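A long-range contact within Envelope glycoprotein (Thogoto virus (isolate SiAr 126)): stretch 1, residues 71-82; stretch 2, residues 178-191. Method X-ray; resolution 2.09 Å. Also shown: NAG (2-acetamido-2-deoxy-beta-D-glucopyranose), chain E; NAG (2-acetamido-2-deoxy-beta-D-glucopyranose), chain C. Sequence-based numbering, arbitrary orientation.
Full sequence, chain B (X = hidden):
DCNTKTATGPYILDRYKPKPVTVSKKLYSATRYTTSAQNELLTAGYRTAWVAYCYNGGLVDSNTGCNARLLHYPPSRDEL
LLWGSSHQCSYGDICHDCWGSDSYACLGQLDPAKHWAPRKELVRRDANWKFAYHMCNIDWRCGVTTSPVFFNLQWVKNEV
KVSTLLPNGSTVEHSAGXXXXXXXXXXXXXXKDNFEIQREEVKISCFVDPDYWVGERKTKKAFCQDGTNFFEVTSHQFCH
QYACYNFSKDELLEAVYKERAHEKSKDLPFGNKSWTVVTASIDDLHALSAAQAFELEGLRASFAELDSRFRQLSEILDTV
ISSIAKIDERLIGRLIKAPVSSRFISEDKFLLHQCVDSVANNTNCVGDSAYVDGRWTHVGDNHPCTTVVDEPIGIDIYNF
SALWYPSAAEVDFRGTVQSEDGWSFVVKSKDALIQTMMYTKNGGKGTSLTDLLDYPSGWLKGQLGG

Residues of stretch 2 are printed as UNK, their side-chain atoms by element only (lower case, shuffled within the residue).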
# COMPACT_ATOMS: atom_id res chain seq x y z
N LEU B 71 21.69 -34.69 -1.29
CA LEU B 71 20.70 -35.60 -0.71
C LEU B 71 20.02 -34.88 0.44
O LEU B 71 20.69 -34.43 1.38
CB LEU B 71 21.37 -36.89 -0.23
CG LEU B 71 22.05 -37.70 -1.32
CD1 LEU B 71 22.79 -38.88 -0.71
CD2 LEU B 71 21.02 -38.18 -2.34
N HIS B 72 18.70 -34.76 0.39
CA HIS B 72 17.96 -34.03 1.42
C HIS B 72 17.64 -34.91 2.61
O HIS B 72 17.20 -36.05 2.44
CB HIS B 72 16.68 -33.46 0.83
CG HIS B 72 16.92 -32.52 -0.30
ND1 HIS B 72 17.85 -31.50 -0.23
CD2 HIS B 72 16.39 -32.46 -1.54
CE1 HIS B 72 17.86 -30.84 -1.37
NE2 HIS B 72 16.98 -31.40 -2.18
N TYR B 73 17.86 -34.39 3.82
CA TYR B 73 17.50 -35.07 5.07
C TYR B 73 16.70 -34.12 5.95
O TYR B 73 17.15 -33.74 7.04
CB TYR B 73 18.74 -35.57 5.82
CG TYR B 73 19.53 -36.63 5.08
CD1 TYR B 73 19.37 -37.98 5.37
CD2 TYR B 73 20.46 -36.27 4.11
CE1 TYR B 73 20.10 -38.95 4.71
CE2 TYR B 73 21.18 -37.22 3.44
CZ TYR B 73 21.00 -38.56 3.74
OH TYR B 73 21.74 -39.51 3.06
N PRO B 74 15.51 -33.71 5.52
CA PRO B 74 14.73 -32.76 6.30
C PRO B 74 14.49 -33.31 7.69
O PRO B 74 14.30 -34.52 7.86
CB PRO B 74 13.42 -32.65 5.51
CG PRO B 74 13.33 -33.96 4.80
CD PRO B 74 14.74 -34.28 4.40
N PRO B 75 14.52 -32.45 8.72
CA PRO B 75 14.33 -32.96 10.09
C PRO B 75 12.93 -33.52 10.29
O PRO B 75 11.95 -33.05 9.71
CB PRO B 75 14.57 -31.72 10.97
CG PRO B 75 14.30 -30.55 10.06
CD PRO B 75 14.67 -30.98 8.68
N SER B 76 12.86 -34.57 11.10
CA SER B 76 11.60 -35.09 11.59
C SER B 76 10.95 -34.08 12.53
O SER B 76 11.57 -33.12 12.99
CB SER B 76 11.82 -36.41 12.33
OG SER B 76 12.54 -36.13 13.52
N ARG B 77 9.67 -34.31 12.83
CA ARG B 77 8.98 -33.41 13.75
C ARG B 77 9.69 -33.35 15.10
O ARG B 77 9.91 -32.26 15.65
CB ARG B 77 7.53 -33.84 13.91
CG ARG B 77 6.72 -32.98 14.85
CD ARG B 77 5.29 -33.45 14.85
NE ARG B 77 4.40 -32.56 15.57
CZ ARG B 77 3.11 -32.40 15.30
NH1 ARG B 77 2.55 -33.07 14.31
NH2 ARG B 77 2.40 -31.55 16.01
N ASP B 78 10.07 -34.51 15.65
CA ASP B 78 10.79 -34.54 16.91
C ASP B 78 12.13 -33.81 16.82
O ASP B 78 12.51 -33.07 17.74
CB ASP B 78 11.02 -35.99 17.34
CG ASP B 78 9.72 -36.71 17.65
OD1 ASP B 78 8.77 -36.05 18.13
OD2 ASP B 78 9.67 -37.94 17.42
N GLU B 79 12.87 -34.02 15.72
CA GLU B 79 14.10 -33.27 15.50
C GLU B 79 13.81 -31.78 15.46
O GLU B 79 14.47 -30.99 16.15
CB GLU B 79 14.78 -33.71 14.20
CG GLU B 79 15.52 -35.05 14.27
CD GLU B 79 16.31 -35.36 13.00
OE1 GLU B 79 15.69 -35.72 11.97
OE2 GLU B 79 17.54 -35.23 13.04
N LEU B 80 12.82 -31.37 14.66
CA LEU B 80 12.52 -29.95 14.51
C LEU B 80 12.22 -29.31 15.85
O LEU B 80 12.73 -28.22 16.17
CB LEU B 80 11.34 -29.78 13.55
CG LEU B 80 11.19 -28.39 12.93
CD1 LEU B 80 12.55 -27.85 12.54
CD2 LEU B 80 10.28 -28.45 11.72
N LEU B 81 11.41 -29.98 16.68
CA LEU B 81 11.13 -29.49 18.03
C LEU B 81 12.42 -29.26 18.81
O LEU B 81 12.59 -28.22 19.45
CB LEU B 81 10.20 -30.47 18.75
CG LEU B 81 8.71 -30.30 18.43
CD1 LEU B 81 7.90 -31.51 18.87
CD2 LEU B 81 8.15 -29.03 19.07
N LEU B 82 13.35 -30.22 18.76
CA LEU B 82 14.60 -30.05 19.48
C LEU B 82 15.44 -28.93 18.87
O LEU B 82 16.09 -28.17 19.59
CB LEU B 82 15.37 -31.37 19.51
CG LEU B 82 16.78 -31.33 20.12
CD1 LEU B 82 16.78 -30.75 21.52
CD2 LEU B 82 17.41 -32.74 20.11
N UNK B 178 -4.22 -27.92 17.10
CA UNK B 178 -3.58 -28.81 16.14
C UNK B 178 -2.37 -28.11 15.53
O UNK B 178 -2.55 -27.22 14.68
c UNK B 178 -4.55 -29.22 15.03
c UNK B 178 -5.75 -30.04 15.48
o UNK B 178 -7.36 -31.40 14.36
c UNK B 178 -6.72 -30.33 14.34
o UNK B 178 -6.83 -29.48 13.42
N UNK B 179 -1.15 -28.46 15.90
CA UNK B 179 0.01 -27.88 15.22
C UNK B 179 0.11 -28.41 13.80
O UNK B 179 -0.34 -29.52 13.50
c UNK B 179 -0.76 -29.52 16.85
c UNK B 179 1.20 -28.36 16.06
c UNK B 179 0.61 -29.09 17.25
N UNK B 180 0.67 -27.60 12.91
CA UNK B 180 0.90 -28.03 11.53
C UNK B 180 2.34 -28.49 11.39
O UNK B 180 3.26 -27.82 11.87
c UNK B 180 0.64 -26.90 10.53
c UNK B 180 -0.61 -25.21 9.26
c UNK B 180 -0.72 -26.24 10.40
c UNK B 180 -1.79 -27.27 10.10
N UNK B 181 2.54 -29.62 10.71
CA UNK B 181 3.87 -30.10 10.39
C UNK B 181 3.86 -30.67 8.98
O UNK B 181 3.02 -31.51 8.65
c UNK B 181 5.83 -32.91 10.24
c UNK B 181 8.14 -31.56 10.94
c UNK B 181 5.73 -31.74 10.96
c UNK B 181 8.24 -32.74 10.22
c UNK B 181 6.90 -31.07 11.31
c UNK B 181 7.09 -33.42 9.86
c UNK B 181 4.38 -31.18 11.35
N UNK B 182 4.81 -30.23 8.16
CA UNK B 182 4.97 -30.84 6.86
C UNK B 182 6.43 -30.71 6.43
O UNK B 182 7.20 -29.90 6.95
n UNK B 182 5.24 -27.21 4.04
c UNK B 182 5.10 -28.57 4.17
c UNK B 182 3.83 -24.91 6.53
c UNK B 182 3.40 -27.23 7.08
c UNK B 182 4.04 -30.23 5.81
c UNK B 182 4.50 -25.24 5.39
c UNK B 182 3.28 -25.88 7.37
c UNK B 182 4.08 -27.60 5.92
c UNK B 182 4.62 -26.59 5.09
c UNK B 182 4.41 -28.86 5.31
N UNK B 183 6.78 -31.55 5.48
CA UNK B 183 8.13 -31.65 4.97
C UNK B 183 8.10 -31.44 3.47
O UNK B 183 7.18 -31.91 2.79
c UNK B 183 8.72 -33.01 5.32
c UNK B 183 10.00 -33.25 4.55
o UNK B 183 8.98 -33.06 6.72
N UNK B 184 9.09 -30.72 2.96
CA UNK B 184 9.15 -30.40 1.54
C UNK B 184 10.60 -30.24 1.12
O UNK B 184 11.25 -29.27 1.50
c UNK B 184 7.17 -27.68 -0.43
o UNK B 184 6.98 -27.27 -1.60
o UNK B 184 6.60 -27.19 0.57
c UNK B 184 8.35 -29.12 1.25
c UNK B 184 8.14 -28.83 -0.22
N UNK B 185 11.11 -31.21 0.36
CA UNK B 185 12.48 -31.23 -0.16
C UNK B 185 13.43 -31.22 1.04
O UNK B 185 13.41 -32.20 1.80
n UNK B 185 10.41 -27.82 -4.17
c UNK B 185 11.64 -30.03 -2.26
c UNK B 185 12.23 -29.34 -3.46
c UNK B 185 12.65 -30.08 -1.15
c UNK B 185 11.22 -29.03 -4.55
N UNK B 186 14.24 -30.18 1.25
CA UNK B 186 15.21 -30.10 2.33
C UNK B 186 14.64 -29.55 3.63
O UNK B 186 15.27 -29.71 4.68
o UNK B 186 14.82 -27.68 0.86
c UNK B 186 15.94 -27.82 1.42
c UNK B 186 16.38 -29.22 1.86
o UNK B 186 16.72 -26.86 1.66
N UNK B 187 13.45 -28.94 3.59
CA UNK B 187 12.85 -28.24 4.71
C UNK B 187 11.77 -29.08 5.37
O UNK B 187 11.03 -29.81 4.70
c UNK B 187 13.10 -25.70 4.51
c UNK B 187 14.73 -23.48 4.98
c UNK B 187 14.83 -24.17 3.79
c UNK B 187 12.23 -26.90 4.25
c UNK B 187 14.02 -25.27 3.56
c UNK B 187 13.02 -25.01 5.70
c UNK B 187 13.82 -23.89 5.94
N UNK B 188 11.67 -28.95 6.68
CA UNK B 188 10.43 -29.24 7.39
C UNK B 188 9.95 -27.99 8.10
O UNK B 188 10.75 -27.11 8.46
c UNK B 188 10.61 -30.40 8.38
o UNK B 188 10.98 -31.58 7.69
N UNK B 189 8.64 -27.91 8.32
CA UNK B 189 7.99 -26.75 8.90
C UNK B 189 7.06 -27.18 10.02
O UNK B 189 6.27 -28.12 9.87
c UNK B 189 8.71 -26.19 4.40
c UNK B 189 9.14 -24.01 5.29
c UNK B 189 8.46 -24.36 6.45
o UNK B 189 9.93 -24.62 3.10
c UNK B 189 8.02 -26.53 5.57
c UNK B 189 9.26 -24.93 4.27
c UNK B 189 7.16 -25.98 7.87
c UNK B 189 7.90 -25.62 6.61
N UNK B 190 7.14 -26.47 11.14
CA UNK B 190 6.23 -26.67 12.26
C UNK B 190 5.58 -25.32 12.61
O UNK B 190 6.29 -24.36 12.93
c UNK B 190 7.05 -27.98 15.85
c UNK B 190 6.96 -27.25 13.48
c UNK B 190 6.13 -27.51 14.74
c UNK B 190 5.00 -28.51 14.51
N UNK B 191 4.26 -25.25 12.51
CA UNK B 191 3.51 -24.04 12.89
C UNK B 191 2.75 -24.34 14.18
O UNK B 191 1.88 -25.22 14.19
c UNK B 191 1.80 -22.33 12.24
c UNK B 191 2.54 -23.57 11.79
c UNK B 191 3.27 -23.27 10.51
C1 NAG E . 2.59 -28.60 0.51
C2 NAG E . 1.95 -29.55 1.52
C3 NAG E . 2.78 -30.81 1.66
C4 NAG E . 2.71 -31.61 0.37
C5 NAG E . 3.15 -30.77 -0.83
C6 NAG E . 2.17 -30.77 -1.98
C7 NAG E . 0.75 -28.14 3.14
C8 NAG E . 0.77 -27.54 4.51
N2 NAG E . 1.80 -28.90 2.81
O3 NAG E . 2.28 -31.58 2.74
O4 NAG E . 3.56 -32.75 0.47
O5 NAG E . 3.43 -29.38 -0.50
O6 NAG E . 0.89 -31.27 -1.59
O7 NAG E . -0.17 -27.94 2.36
C1 NAG C . 1.69 -23.84 -1.64
C2 NAG C . 1.33 -24.98 -2.60
C3 NAG C . 0.95 -26.25 -1.83
C4 NAG C . 2.00 -26.61 -0.78
C5 NAG C . 2.22 -25.38 0.11
C6 NAG C . 3.30 -25.55 1.15
C7 NAG C . 0.41 -24.23 -4.75
C8 NAG C . -0.83 -23.85 -5.50
N2 NAG C . 0.23 -24.58 -3.47
O3 NAG C . 0.77 -27.33 -2.74
O4 NAG C . 1.55 -27.74 -0.04
O5 NAG C . 2.65 -24.29 -0.71
O6 NAG C . 4.58 -25.31 0.59
O7 NAG C . 1.52 -24.23 -5.28

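Position 178 has three side-chain carbons, the third carrying two oxygens. It points away from stretch 1. This is Glu178.

Position 179 has three carbons that close a ring onto the backbone N. One of them lies 3.3 Å from Arg77 NH2, near the guanidinium plane. The ring makes it Pro179, and that carbon is CG.

Position 180 has four carbons, forked at the second, and points away. It is Leu180.

Position 181 has one carbon, then a six-carbon ring without a heteroatom. Arg77 CB sits over the ring face, 3.7 Å from its centroid and 8° off the normal, a CH-pi contact. This is Phe181. At the ring edge, Leu80 CD2 is 3.9 Å from Phe181 CE1.

Position 182 has one carbon, then fused five- and six-membered rings holding eight carbons and one nitrogen. This is Trp182. It does not reach stretch 1; one ring face is covered by the chain E NAG, with N2 of that sugar 3.6 Å from Trp182 CD1.

Position 183 has one carbon bearing an oxygen and a carbon. The terminal carbon is 3.4 Å from Pro74 CG. This is Thr183.

Position 184 repeats the pattern of three carbons and two oxygens, pointing away. It is Glu184; its OE1 accepts a hydrogen bond from O6 of the chain C NAG at 2.8 Å.

Position 185 has four carbons in a row ending in nitrogen, and its end leads away. It is Lys185. Its backbone O is 3.6 Å from His72 CB.

Position 186 has two carbons, the second carrying two oxygens. Its CB is 3.4 Å from His72 ND1. It is Asp186.

Position 187 has one carbon and a six-carbon ring, pointing away. It is Phe187.

Position 188 has one carbon and one oxygen. The oxygen donates a hydrogen bond to Pro75 O at 2.7 Å. It is Ser188.

Position 189 has one carbon and a six-carbon ring bearing an oxygen. It points away and is Tyr189.

Position 190 has four carbons, forked at the second. One terminal carbon is 3.6 Å from Leu81 CD2. It is Leu190.

Position 191 has one carbon carrying two more, out of reach of stretch 1. It is Val191.

The hairpin turns alternate side chains toward stretch 1. Phe181, Thr183, Ser188 and Leu190 meet the prolines and the start of the helix. The contact is mixed. Leu80 and Leu81 pack on Leu190, Arg77 lies over the Phe181 ring, and the Ser188 OG to Pro75 O bond, 2.7 Å long, ties the loop to the hairpin.

Stretch 2 (178-191) EPLFWTEKDFSYLV
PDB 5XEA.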